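Local coordinates for protein heavy metal cation tricomponent efflux pump ZneA(CzcA-like) (PDB 4K0J) that works as a zinc(II)/proton antiporter of the RND superfamily, probably as the inner-membrane pump of a tripartite heavy-metal efflux system, at residues 696-701 and 813-818; 685-690 and 808-813; 177-182 and 265-270; 137-142 and 279-284. One frame throughout, in Å; residues are numbered along the deposited sequence.

Interaction 1 of 4, residues 696-701 and 813-818; sequences AQDVII and NLRGRD
Asp698 and Arg815 form a salt bridge where the pairing of strands 699-701 and 807-812 runs out into loop. The sheet belongs to a split beta-alpha-beta unit of the porter region, in which strand 699-701 is an edge strand and lies next to strand 807-812. Asp698 OD2 is shared by two side chains: a salt bridge to Arg815 NH1 at 2.8 Å, and a hydrogen bond from Asn813 ND2 at 3.0 Å on its anti side. The carboxylate and the Asn813 amide stand almost perpendicular, whereas the guanidinium plane is turned 44° from the carboxylate. Gln697 meets the arginine differently. With its CG anti to the backbone N (chi1 -152°), it lays that methylene over one face of the guanidinium, toward the rim, CG lying 3.3 Å from Arg815 CZ. The two side chains cross at about a right angle.

Two backbone bonds hold this group in register: Gln697 N donates to Asn813 O at 3.1 Å, and Asn813 N returns a bond to Asp698 O at 3.2 Å. Further out, Asn813 OD1 accepts from the backbone N of Asp666, which fixes the amide at its other end. Phe648 of strand 645-649 packs on Asp698, Asn813 and Arg815. Arg815 has a second acidic partner, so its charge is probably shared between two carboxylates and its position is set from two directions. That second salt bridge runs from NH2 to Glu632 OE1, while NH1 faces Asp698 OD2.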
loop_
_atom_site.group_PDB
_atom_site.type_symbol
_atom_site.label_atom_id
_atom_site.label_comp_id
_atom_site.label_asym_id
_atom_site.label_seq_id
_atom_site.Cartn_x
_atom_site.Cartn_y
_atom_site.Cartn_z
ATOM N N ALA C 696 43.879 -13.754 -6.843
ATOM C CA ALA C 696 42.953 -13.348 -7.892
ATOM C C ALA C 696 43.009 -14.320 -9.060
ATOM O O ALA C 696 44.074 -14.560 -9.620
ATOM C CB ALA C 696 43.280 -11.941 -8.360
ATOM N N GLN C 697 41.859 -14.871 -9.433
ATOM C CA GLN C 697 41.829 -15.888 -10.476
ATOM C C GLN C 697 41.540 -15.313 -11.858
ATOM O O GLN C 697 42.390 -15.369 -12.745
ATOM C CB GLN C 697 40.830 -16.991 -10.132
ATOM C CG GLN C 697 41.197 -18.336 -10.727
ATOM C CD GLN C 697 42.381 -18.983 -10.032
ATOM O OE1 GLN C 697 42.932 -18.434 -9.080
ATOM N NE2 GLN C 697 42.773 -20.164 -10.502
ATOM N N ASP C 698 40.341 -14.776 -12.049
ATOM C CA ASP C 698 40.022 -14.094 -13.295
ATOM C C ASP C 698 40.049 -12.597 -13.025
ATOM O O ASP C 698 39.661 -12.173 -11.942
ATOM C CB ASP C 698 38.645 -14.515 -13.805
ATOM C CG ASP C 698 38.445 -16.020 -13.774
ATOM O OD1 ASP C 698 39.040 -16.723 -14.620
ATOM O OD2 ASP C 698 37.683 -16.503 -12.909
ATOM N N VAL C 699 40.536 -11.809 -13.986
ATOM C CA VAL C 699 40.533 -10.347 -13.878
ATOM C C VAL C 699 40.301 -9.708 -15.240
ATOM O O VAL C 699 41.028 -9.997 -16.187
ATOM C CB VAL C 699 41.867 -9.786 -13.325
ATOM C CG1 VAL C 699 41.938 -8.275 -13.542
ATOM C CG2 VAL C 699 42.034 -10.107 -11.853
ATOM N N ILE C 700 39.298 -8.839 -15.342
ATOM C CA ILE C 700 39.056 -8.116 -16.591
ATOM C C ILE C 700 38.434 -6.747 -16.364
ATOM O O ILE C 700 37.950 -6.452 -15.278
ATOM C CB ILE C 700 38.154 -8.910 -17.549
ATOM C CG1 ILE C 700 37.282 -9.891 -16.768
ATOM C CG2 ILE C 700 38.988 -9.645 -18.580
ATOM C CD1 ILE C 700 36.563 -10.895 -17.647
ATOM N N ILE C 701 38.466 -5.908 -17.394
ATOM C CA ILE C 701 37.759 -4.635 -17.352
ATOM C C ILE C 701 36.361 -4.862 -17.898
ATOM O O ILE C 701 36.199 -5.163 -19.080
ATOM C CB ILE C 701 38.460 -3.552 -18.195
ATOM C CG1 ILE C 701 39.796 -3.155 -17.561
ATOM C CG2 ILE C 701 37.562 -2.327 -18.354
ATOM C CD1 ILE C 701 40.475 -1.994 -18.253
ATOM N N ASN C 813 37.534 -12.655 -9.583
ATOM C CA ASN C 813 37.080 -13.677 -8.631
ATOM C C ASN C 813 38.128 -14.064 -7.582
ATOM O O ASN C 813 39.316 -14.162 -7.884
ATOM C CB ASN C 813 36.600 -14.929 -9.371
ATOM C CG ASN C 813 35.396 -14.660 -10.250
ATOM O OD1 ASN C 813 34.514 -13.878 -9.895
ATOM N ND2 ASN C 813 35.353 -15.307 -11.410
ATOM N N LEU C 814 37.672 -14.298 -6.354
ATOM C CA LEU C 814 38.561 -14.585 -5.227
ATOM C C LEU C 814 39.097 -16.013 -5.219
ATOM O O LEU C 814 39.992 -16.339 -4.442
ATOM C CB LEU C 814 37.849 -14.292 -3.900
ATOM C CG LEU C 814 36.350 -14.607 -3.780
ATOM C CD1 LEU C 814 36.053 -16.102 -3.841
ATOM C CD2 LEU C 814 35.780 -14.004 -2.502
ATOM N N ARG C 815 38.537 -16.850 -6.088
ATOM C CA ARG C 815 38.846 -18.281 -6.144
ATOM C C ARG C 815 40.338 -18.594 -6.195
ATOM O O ARG C 815 41.092 -17.952 -6.923
ATOM C CB ARG C 815 38.137 -18.915 -7.344
ATOM C CG ARG C 815 38.601 -20.317 -7.694
ATOM C CD ARG C 815 37.736 -20.904 -8.794
ATOM N NE ARG C 815 37.548 -19.961 -9.892
ATOM C CZ ARG C 815 38.277 -19.953 -11.001
ATOM N NH1 ARG C 815 38.039 -19.055 -11.947
ATOM N NH2 ARG C 815 39.246 -20.841 -11.167
ATOM N N GLY C 816 40.753 -19.580 -5.407
ATOM C CA GLY C 816 42.131 -20.029 -5.412
ATOM C C GLY C 816 42.750 -20.087 -4.030
ATOM O O GLY C 816 43.511 -21.005 -3.722
ATOM N N ARG C 817 42.425 -19.109 -3.190
ATOM C CA ARG C 817 43.051 -19.009 -1.877
ATOM C C ARG C 817 42.097 -18.485 -0.808
ATOM O O ARG C 817 41.147 -19.163 -0.426
ATOM C CB ARG C 817 44.303 -18.127 -1.945
ATOM C CG ARG C 817 45.300 -18.370 -0.822
ATOM C CD ARG C 817 46.559 -17.528 -0.986
ATOM N NE ARG C 817 46.312 -16.101 -0.792
ATOM C CZ ARG C 817 47.273 -15.196 -0.630
ATOM N NH1 ARG C 817 46.968 -13.918 -0.457
ATOM N NH2 ARG C 817 48.544 -15.569 -0.636
ATOM N N ASP C 818 42.357 -17.274 -0.332
ATOM C CA ASP C 818 41.637 -16.727 0.807
ATOM C C ASP C 818 40.880 -15.477 0.395
ATOM O O ASP C 818 40.761 -15.177 -0.792
ATOM C CB ASP C 818 42.625 -16.381 1.921
ATOM C CG ASP C 818 42.082 -16.685 3.303
ATOM O OD1 ASP C 818 41.568 -17.804 3.515
ATOM O OD2 ASP C 818 42.178 -15.800 4.180
#

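Interaction 2 of 4, residues 685-690 and 808-813; sequences AITRLL and LTVRLN
Ile686 and Leu690 of helix 676-690 pack on Val810 of strand 807-812, the helix-on-sheet layer of an alpha/beta sandwich in the porter region. The helix runs nearly parallel to the strand, 12° between their directions, with the two short axes 9.2 Å apart at closest. No hydrogen bond links the two segments; the contact is made by aliphatic tips and one threonine hydroxyl. Val810 points into the helix face and spreads its two methyls: CG2 meets Ile686 CG2 at 4.2 Å, while CG1 faces Thr687 OG1 at 3.5 Å. Thr687 turns this hydroxyl beside its own backbone N (chi1 -77°). The oxygen's polar need is met within the helix by the carbonyl O of Ala683, one turn back, which lets it lie against a valine methyl. One turn further along, Leu690 CD1 touches Leu812 CD1 at 4.1 Å, the two leucines crossing at about a right angle. Arg811, between the two strand residues, points away from the helix; its NH1 forms a salt bridge with Asp702. Around the contact, Val669 of strand 667-672 also packs on Ile686 and Leu690, Val699 and Ile701 of strand 699-701 touch Thr687, and helix 820-830 lies against Leu690 through Ala826 and Ile830.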
loop_
_atom_site.group_PDB
_atom_site.type_symbol
_atom_site.label_atom_id
_atom_site.label_comp_id
_atom_site.label_asym_id
_atom_site.label_seq_id
_atom_site.Cartn_x
_atom_site.Cartn_y
_atom_site.Cartn_z
ATOM N N ALA C 685 46.194 -0.456 -15.526
ATOM C CA ALA C 685 47.153 -0.660 -14.441
ATOM C C ALA C 685 46.637 -1.649 -13.393
ATOM O O ALA C 685 47.264 -2.679 -13.149
ATOM C CB ALA C 685 47.509 0.664 -13.789
ATOM N N ILE C 686 45.493 -1.338 -12.789
ATOM C CA ILE C 686 44.918 -2.168 -11.735
ATOM C C ILE C 686 44.657 -3.591 -12.216
ATOM O O ILE C 686 44.769 -4.548 -11.453
ATOM C CB ILE C 686 43.617 -1.552 -11.164
ATOM C CG1 ILE C 686 43.916 -0.216 -10.485
ATOM C CG2 ILE C 686 42.948 -2.487 -10.158
ATOM C CD1 ILE C 686 42.822 0.262 -9.540
ATOM N N THR C 687 44.324 -3.729 -13.489
ATOM C CA THR C 687 44.096 -5.049 -14.051
ATOM C C THR C 687 45.392 -5.836 -14.080
ATOM O O THR C 687 45.473 -6.937 -13.519
ATOM C CB THR C 687 43.517 -4.959 -15.462
ATOM O OG1 THR C 687 42.123 -4.638 -15.375
ATOM C CG2 THR C 687 43.687 -6.282 -16.192
ATOM N N ARG C 688 46.408 -5.257 -14.718
ATOM C CA ARG C 688 47.713 -5.900 -14.824
ATOM C C ARG C 688 48.297 -6.221 -13.453
ATOM O O ARG C 688 49.000 -7.215 -13.290
ATOM C CB ARG C 688 48.682 -5.017 -15.603
ATOM C CG ARG C 688 48.258 -4.734 -17.030
ATOM C CD ARG C 688 49.240 -3.787 -17.702
ATOM N NE ARG C 688 50.577 -4.366 -17.792
ATOM C CZ ARG C 688 51.009 -5.074 -18.829
ATOM N NH1 ARG C 688 50.208 -5.286 -19.866
ATOM N NH2 ARG C 688 52.240 -5.568 -18.832
ATOM N N LEU C 689 47.998 -5.381 -12.469
ATOM C CA LEU C 689 48.509 -5.577 -11.118
ATOM C C LEU C 689 47.782 -6.721 -10.432
ATOM O O LEU C 689 48.396 -7.713 -10.042
ATOM C CB LEU C 689 48.362 -4.293 -10.297
ATOM C CG LEU C 689 49.047 -4.220 -8.926
ATOM C CD1 LEU C 689 48.148 -4.733 -7.805
ATOM C CD2 LEU C 689 50.367 -4.978 -8.944
ATOM N N LEU C 690 46.469 -6.567 -10.287
ATOM C CA LEU C 690 45.642 -7.544 -9.594
ATOM C C LEU C 690 45.777 -8.935 -10.178
ATOM O O LEU C 690 45.663 -9.928 -9.456
ATOM C CB LEU C 690 44.175 -7.127 -9.628
ATOM C CG LEU C 690 43.781 -5.980 -8.706
ATOM C CD1 LEU C 690 42.284 -5.773 -8.769
ATOM C CD2 LEU C 690 44.229 -6.275 -7.287
ATOM N N LEU C 808 34.989 2.830 -14.357
ATOM C CA LEU C 808 35.256 1.590 -15.075
ATOM C C LEU C 808 35.461 0.492 -14.048
ATOM O O LEU C 808 35.968 0.746 -12.960
ATOM C CB LEU C 808 36.494 1.721 -15.961
ATOM C CG LEU C 808 36.278 1.579 -17.470
ATOM C CD1 LEU C 808 35.467 2.741 -18.011
ATOM C CD2 LEU C 808 37.608 1.464 -18.198
ATOM N N THR C 809 35.063 -0.727 -14.386
ATOM C CA THR C 809 35.042 -1.802 -13.406
ATOM C C THR C 809 36.053 -2.890 -13.710
ATOM O O THR C 809 36.019 -3.502 -14.774
ATOM C CB THR C 809 33.662 -2.456 -13.336
ATOM O OG1 THR C 809 32.657 -1.441 -13.242
ATOM C CG2 THR C 809 33.575 -3.378 -12.131
ATOM N N VAL C 810 36.951 -3.137 -12.767
ATOM C CA VAL C 810 37.844 -4.271 -12.884
ATOM C C VAL C 810 37.244 -5.428 -12.106
ATOM O O VAL C 810 37.421 -5.527 -10.893
ATOM C CB VAL C 810 39.253 -3.960 -12.346
ATOM C CG1 VAL C 810 40.168 -5.148 -12.567
ATOM C CG2 VAL C 810 39.824 -2.727 -13.018
ATOM N N ARG C 811 36.521 -6.296 -12.802
ATOM C CA ARG C 811 35.893 -7.428 -12.145
ATOM C C ARG C 811 36.846 -8.619 -12.020
ATOM O O ARG C 811 37.665 -8.863 -12.908
ATOM C CB ARG C 811 34.582 -7.804 -12.842
ATOM C CG ARG C 811 34.703 -8.484 -14.181
ATOM C CD ARG C 811 33.317 -8.892 -14.655
ATOM N NE ARG C 811 33.339 -9.920 -15.692
ATOM C CZ ARG C 811 33.231 -9.666 -16.991
ATOM N NH1 ARG C 811 33.099 -8.416 -17.415
ATOM N NH2 ARG C 811 33.255 -10.660 -17.869
ATOM N N LEU C 812 36.736 -9.340 -10.901
ATOM C CA LEU C 812 37.673 -10.410 -10.549
ATOM C C LEU C 812 37.122 -11.391 -9.500
ATOM O O LEU C 812 36.354 -11.005 -8.623
ATOM C CB LEU C 812 38.990 -9.820 -10.039
ATOM C CG LEU C 812 38.999 -9.215 -8.632
ATOM C CD1 LEU C 812 40.384 -9.335 -8.025
ATOM C CD2 LEU C 812 38.545 -7.763 -8.644
ATOM N N ASN C 813 37.534 -12.655 -9.583
ATOM C CA ASN C 813 37.080 -13.677 -8.631
ATOM C C ASN C 813 38.128 -14.064 -7.582
ATOM O O ASN C 813 39.316 -14.162 -7.884
ATOM C CB ASN C 813 36.600 -14.929 -9.371
ATOM C CG ASN C 813 35.396 -14.660 -10.250
ATOM O OD1 ASN C 813 34.514 -13.878 -9.895
ATOM N ND2 ASN C 813 35.353 -15.307 -11.410
#

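Interaction 3 of 4, residues 177-182 and 265-270; sequences GGLTTQ and PQRHGI
Leu179 and Ile270 sandwich the Arg267 guanidinium between aliphatic groups: Leu179 CD2 lies over one face, 3.6 Å from Arg267 NE, and Ile270 CG1 lies over the opposite face toward the rim. At the edge, Arg267 NH2 makes a weak hydrogen bond to Gly178 O at 3.5 Å. The stronger polar partner is Asp278, whose carboxylate forms a salt bridge with NH1, so the flat group is held by apolar cover on both faces, by Gly178 O at its edge and by the salt bridge to Asp278. The His268 ring turns an edge to Thr180, with NE2 about 4.0 Å from OG1, but this imidazole is poorly ordered and the approach remains tentative.

A second flat group, the Gln182 amide, rests against the Pro265 ring. Its CD is 3.4 Å from Pro265 CD, and since proline N has no hydrogen to give, the neighbouring OE1 makes a packing contact there. Thr180 also sets OG1 against the ring's CG and CD. Its hydroxyl stands between its own N and carbonyl carbon (chi1 62°), and the two side chains cross at about a right angle.

The connections run in roughly opposite directions, 152° apart. Leu179 N is tied to Ser153 OG of helix 149-164, and Gln266 hydrogen-bonds to Ser216 and Ile217 of a second subunit. Segment 177-182 leads out of strand 170-177, and the chain returns through 265-270 into strand 269-272, consistent with the linkers that lead from porter to docking domain and back in RND pumps.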
loop_
_atom_site.group_PDB
_atom_site.type_symbol
_atom_site.label_atom_id
_atom_site.label_comp_id
_atom_site.label_asym_id
_atom_site.label_seq_id
_atom_site.Cartn_x
_atom_site.Cartn_y
_atom_site.Cartn_z
ATOM N N GLY C 177 17.147 -16.155 -28.756
ATOM C CA GLY C 177 17.454 -16.946 -29.931
ATOM C C GLY C 177 16.290 -17.018 -30.892
ATOM O O GLY C 177 15.293 -16.320 -30.734
ATOM N N GLY C 178 16.416 -17.864 -31.901
ATOM C CA GLY C 178 15.359 -17.990 -32.882
ATOM C C GLY C 178 15.253 -16.766 -33.773
ATOM O O GLY C 178 16.189 -15.981 -33.864
ATOM N N LEU C 179 14.113 -16.602 -34.436
ATOM C CA LEU C 179 13.967 -15.548 -35.429
ATOM C C LEU C 179 12.575 -14.945 -35.430
ATOM O O LEU C 179 11.606 -15.616 -35.786
ATOM C CB LEU C 179 14.244 -16.104 -36.824
ATOM C CG LEU C 179 15.548 -16.860 -37.068
ATOM C CD1 LEU C 179 15.378 -17.797 -38.245
ATOM C CD2 LEU C 179 16.697 -15.889 -37.304
ATOM N N THR C 180 12.471 -13.677 -35.045
ATOM C CA THR C 180 11.211 -12.962 -35.197
ATOM C C THR C 180 10.997 -12.701 -36.685
ATOM O O THR C 180 11.943 -12.408 -37.413
ATOM C CB THR C 180 11.199 -11.643 -34.414
ATOM O OG1 THR C 180 12.220 -10.785 -34.921
ATOM C CG2 THR C 180 11.472 -11.891 -32.945
ATOM N N THR C 181 9.756 -12.829 -37.137
ATOM C CA THR C 181 9.449 -12.762 -38.560
ATOM C C THR C 181 8.792 -11.438 -38.923
ATOM O O THR C 181 7.823 -11.020 -38.289
ATOM C CB THR C 181 8.517 -13.925 -38.987
ATOM O OG1 THR C 181 9.149 -15.182 -38.711
ATOM C CG2 THR C 181 8.184 -13.844 -40.471
ATOM N N GLN C 182 9.317 -10.777 -39.948
ATOM C CA GLN C 182 8.731 -9.519 -40.398
ATOM C C GLN C 182 8.525 -9.497 -41.903
ATOM O O GLN C 182 9.087 -10.316 -42.628
ATOM C CB GLN C 182 9.572 -8.323 -39.941
ATOM C CG GLN C 182 11.033 -8.376 -40.325
ATOM C CD GLN C 182 11.838 -7.298 -39.632
ATOM O OE1 GLN C 182 12.925 -6.925 -40.084
ATOM N NE2 GLN C 182 11.305 -6.788 -38.524
ATOM N N PRO C 265 14.519 -9.146 -38.632
ATOM C CA PRO C 265 15.360 -8.002 -38.279
ATOM C C PRO C 265 16.767 -8.458 -37.934
ATOM O O PRO C 265 16.971 -9.647 -37.686
ATOM C CB PRO C 265 14.674 -7.450 -37.034
ATOM C CG PRO C 265 14.039 -8.620 -36.424
ATOM C CD PRO C 265 13.550 -9.453 -37.569
ATOM N N GLN C 266 17.718 -7.527 -37.931
ATOM C CA GLN C 266 19.103 -7.842 -37.606
ATOM C C GLN C 266 19.138 -8.559 -36.273
ATOM O O GLN C 266 18.493 -8.132 -35.315
ATOM C CB GLN C 266 19.956 -6.575 -37.565
ATOM C CG GLN C 266 21.447 -6.838 -37.413
ATOM C CD GLN C 266 22.291 -5.918 -38.274
ATOM O OE1 GLN C 266 21.787 -4.962 -38.861
ATOM N NE2 GLN C 266 23.580 -6.212 -38.362
ATOM N N ARG C 267 19.885 -9.656 -36.224
ATOM C CA ARG C 267 19.757 -10.622 -35.136
ATOM C C ARG C 267 20.208 -10.102 -33.779
ATOM O O ARG C 267 21.297 -9.541 -33.641
ATOM C CB ARG C 267 20.475 -11.929 -35.478
ATOM C CG ARG C 267 20.049 -12.538 -36.803
ATOM C CD ARG C 267 20.497 -13.981 -36.909
ATOM N NE ARG C 267 19.805 -14.835 -35.948
ATOM C CZ ARG C 267 20.124 -16.103 -35.722
ATOM N NH1 ARG C 267 21.128 -16.662 -36.383
ATOM N NH2 ARG C 267 19.441 -16.811 -34.836
ATOM N N HIS C 268 19.340 -10.294 -32.788
ATOM C CA HIS C 268 19.594 -9.905 -31.408
ATOM C C HIS C 268 20.901 -10.536 -30.931
ATOM O O HIS C 268 21.961 -9.912 -30.962
ATOM C CB HIS C 268 18.444 -10.385 -30.514
ATOM C CG HIS C 268 17.087 -10.266 -31.141
ATOM N ND1 HIS C 268 16.240 -9.207 -30.892
ATOM C CD2 HIS C 268 16.423 -11.084 -31.994
ATOM C CE1 HIS C 268 15.119 -9.372 -31.572
ATOM N NE2 HIS C 268 15.205 -10.503 -32.250
ATOM N N GLY C 269 20.804 -11.781 -30.484
ATOM C CA GLY C 269 21.971 -12.588 -30.202
ATOM C C GLY C 269 21.766 -13.973 -30.780
ATOM O O GLY C 269 20.769 -14.232 -31.457
ATOM N N ILE C 270 22.716 -14.860 -30.527
ATOM C CA ILE C 270 22.569 -16.256 -30.902
ATOM C C ILE C 270 22.726 -17.111 -29.652
ATOM O O ILE C 270 23.522 -16.795 -28.761
ATOM C CB ILE C 270 23.603 -16.665 -31.965
ATOM C CG1 ILE C 270 23.548 -15.703 -33.151
ATOM C CG2 ILE C 270 23.361 -18.084 -32.442
ATOM C CD1 ILE C 270 24.580 -15.989 -34.221
#

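Interaction 4 of 4, residues 137-142 and 279-284; sequences IYRYTL and TIQGIT
Tyr140 and Gly282 form the hydrogen-bonded pair at the middle of an antiparallel ladder whose strands run 159° apart. Tyr140 N donates to Gly282 O at 3.3 Å, and Gly282 N returns a bond to Tyr140 O at 3.1 Å. Arg139 with Ile283 and Thr141 with Gln281 are the flanking non-hydrogen-bonded pairs. Beyond them, Ile137 N bonds to Thr284 O at 3.0 Å, while the bond from Leu142 N to Ile280 O is weak. Thr284 adds a side-chain bond, OG1 donating to a lone pair of Tyr138 O at 3.2 Å.

On one face the Tyr140 ring packs against the backbone of Gly282. Tyr140 CG stands between its own N and carbonyl carbon (chi1 75°), the crowded position, and the ring turns one face to the glycine, offset toward its rim, with CE2 3.4 Å from Gly282 CA. Tyr140 OH goes on to Gln156 of helix 149-164, binding the sheet to the helix that covers it.

On the face of Arg139, Thr141, Gln281 and Ile283, the arginine runs beside Ile283 and lays its guanidinium over it, NH1 3.7 Å from Ile283 CD1. At the edge, NH1 and Gln281 NE2 come within 3.6 Å of each other. In this buried polar patch the two donors meet a common acceptor in Gln593 OE1, each through a weak bond, and Tyr320 OH bridges Gln281 OE1 and, weakly, Arg139 NH1. The arginine's charge is thus probably spread over several weak partners.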
loop_
_atom_site.group_PDB
_atom_site.type_symbol
_atom_site.label_atom_id
_atom_site.label_comp_id
_atom_site.label_asym_id
_atom_site.label_seq_id
_atom_site.Cartn_x
_atom_site.Cartn_y
_atom_site.Cartn_z
ATOM N N ILE C 137 14.012 -19.841 -12.748
ATOM C CA ILE C 137 13.903 -21.162 -12.140
ATOM C C ILE C 137 13.790 -22.333 -13.108
ATOM O O ILE C 137 13.927 -23.487 -12.703
ATOM C CB ILE C 137 12.728 -21.221 -11.148
ATOM C CG1 ILE C 137 11.430 -20.792 -11.831
ATOM C CG2 ILE C 137 13.003 -20.339 -9.937
ATOM C CD1 ILE C 137 10.226 -20.848 -10.908
ATOM N N TYR C 138 13.550 -22.051 -14.382
ATOM C CA TYR C 138 13.339 -23.125 -15.346
ATOM C C TYR C 138 13.807 -22.737 -16.741
ATOM O O TYR C 138 13.061 -22.136 -17.514
ATOM C CB TYR C 138 11.866 -23.518 -15.364
ATOM C CG TYR C 138 11.523 -24.693 -16.254
ATOM C CD1 TYR C 138 10.996 -24.496 -17.523
ATOM C CD2 TYR C 138 11.700 -25.996 -15.815
ATOM C CE1 TYR C 138 10.668 -25.566 -18.337
ATOM C CE2 TYR C 138 11.370 -27.072 -16.619
ATOM C CZ TYR C 138 10.856 -26.851 -17.880
ATOM O OH TYR C 138 10.527 -27.922 -18.683
ATOM N N ARG C 139 15.051 -23.081 -17.055
ATOM C CA ARG C 139 15.621 -22.811 -18.372
ATOM C C ARG C 139 15.348 -23.972 -19.312
ATOM O O ARG C 139 15.474 -25.129 -18.921
ATOM C CB ARG C 139 17.122 -22.557 -18.258
ATOM C CG ARG C 139 17.450 -21.231 -17.604
ATOM C CD ARG C 139 18.934 -21.062 -17.376
ATOM N NE ARG C 139 19.234 -19.732 -16.858
ATOM C CZ ARG C 139 19.498 -18.678 -17.623
ATOM N NH1 ARG C 139 19.503 -18.807 -18.945
ATOM N NH2 ARG C 139 19.759 -17.498 -17.068
ATOM N N TYR C 140 14.956 -23.667 -20.544
ATOM C CA TYR C 140 14.567 -24.714 -21.481
ATOM C C TYR C 140 14.872 -24.321 -22.914
ATOM O O TYR C 140 15.197 -23.172 -23.201
ATOM C CB TYR C 140 13.073 -25.033 -21.356
ATOM C CG TYR C 140 12.186 -23.984 -21.982
ATOM C CD1 TYR C 140 11.745 -24.106 -23.294
ATOM C CD2 TYR C 140 11.809 -22.863 -21.272
ATOM C CE1 TYR C 140 10.945 -23.148 -23.878
ATOM C CE2 TYR C 140 11.005 -21.897 -21.845
ATOM C CZ TYR C 140 10.579 -22.043 -23.149
ATOM O OH TYR C 140 9.785 -21.075 -23.717
ATOM N N THR C 141 14.729 -25.290 -23.810
ATOM C CA THR C 141 14.940 -25.075 -25.230
ATOM C C THR C 141 13.925 -25.905 -25.999
ATOM O O THR C 141 13.571 -27.014 -25.581
ATOM C CB THR C 141 16.378 -25.454 -25.643
ATOM O OG1 THR C 141 17.300 -24.567 -25.000
ATOM C CG2 THR C 141 16.567 -25.343 -27.136
ATOM N N LEU C 142 13.423 -25.341 -27.092
ATOM C CA LEU C 142 12.581 -26.071 -28.023
ATOM C C LEU C 142 13.445 -26.991 -28.888
ATOM O O LEU C 142 14.210 -26.512 -29.727
ATOM C CB LEU C 142 11.818 -25.094 -28.929
ATOM C CG LEU C 142 10.446 -24.548 -28.509
ATOM C CD1 LEU C 142 9.493 -25.683 -28.178
ATOM C CD2 LEU C 142 10.560 -23.588 -27.345
ATOM N N THR C 279 19.769 -22.311 -31.836
ATOM C CA THR C 279 18.437 -22.695 -31.379
ATOM C C THR C 279 17.729 -21.564 -30.610
ATOM O O THR C 279 18.045 -20.389 -30.796
ATOM C CB THR C 279 18.454 -24.025 -30.585
ATOM O OG1 THR C 279 17.122 -24.356 -30.175
ATOM C CG2 THR C 279 19.366 -23.929 -29.371
ATOM N N ILE C 280 16.765 -21.913 -29.764
ATOM C CA ILE C 280 15.965 -20.900 -29.075
ATOM C C ILE C 280 15.543 -21.333 -27.674
ATOM O O ILE C 280 15.113 -22.461 -27.470
ATOM C CB ILE C 280 14.729 -20.530 -29.908
ATOM C CG1 ILE C 280 13.817 -19.573 -29.142
ATOM C CG2 ILE C 280 13.977 -21.786 -30.334
ATOM C CD1 ILE C 280 12.729 -18.972 -30.000
ATOM N N GLN C 281 15.670 -20.432 -26.708
ATOM C CA GLN C 281 15.445 -20.789 -25.315
ATOM C C GLN C 281 14.547 -19.813 -24.566
ATOM O O GLN C 281 14.347 -18.669 -24.986
ATOM C CB GLN C 281 16.769 -20.843 -24.570
ATOM C CG GLN C 281 17.241 -19.474 -24.145
ATOM C CD GLN C 281 18.167 -19.527 -22.964
ATOM O OE1 GLN C 281 18.728 -20.574 -22.648
ATOM N NE2 GLN C 281 18.330 -18.393 -22.296
ATOM N N GLY C 282 14.031 -20.272 -23.431
ATOM C CA GLY C 282 13.233 -19.430 -22.563
ATOM C C GLY C 282 13.698 -19.476 -21.119
ATOM O O GLY C 282 14.259 -20.472 -20.664
ATOM N N ILE C 283 13.457 -18.385 -20.401
ATOM C CA ILE C 283 13.839 -18.259 -19.002
ATOM C C ILE C 283 12.606 -17.914 -18.160
ATOM O O ILE C 283 12.059 -16.805 -18.258
ATOM C CB ILE C 283 14.903 -17.160 -18.819
ATOM C CG1 ILE C 283 15.976 -17.266 -19.905
ATOM C CG2 ILE C 283 15.521 -17.239 -17.438
ATOM C CD1 ILE C 283 17.035 -16.179 -19.847
ATOM N N THR C 284 12.164 -18.870 -17.346
ATOM C CA THR C 284 10.980 -18.681 -16.518
ATOM C C THR C 284 11.331 -17.886 -15.277
ATOM O O THR C 284 12.099 -18.345 -14.428
ATOM C CB THR C 284 10.376 -20.020 -16.097
ATOM O OG1 THR C 284 10.142 -20.821 -17.263
ATOM C CG2 THR C 284 9.063 -19.798 -15.348
#

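From the N terminus, segment 137-142 comes first and pairs with 279-284, so interaction 4 closes a loop of 136 residues. Interaction 3 opens and shuts within that loop, joining the exit at 177-182 to the return at 265-270; Gly178 N probably bonds to Thr279 O where the two meet. Much later in the chain, helix 685-690 and strand 699-701 are laid down in succession, and both find their partners only at 808-818. Interactions 1 and 2 therefore cross, share Asn813, and build one helix-backed sheet. The two pairs follow in series: interactions 1 and 4 have centres about 30 Å apart, in separate porter sheets.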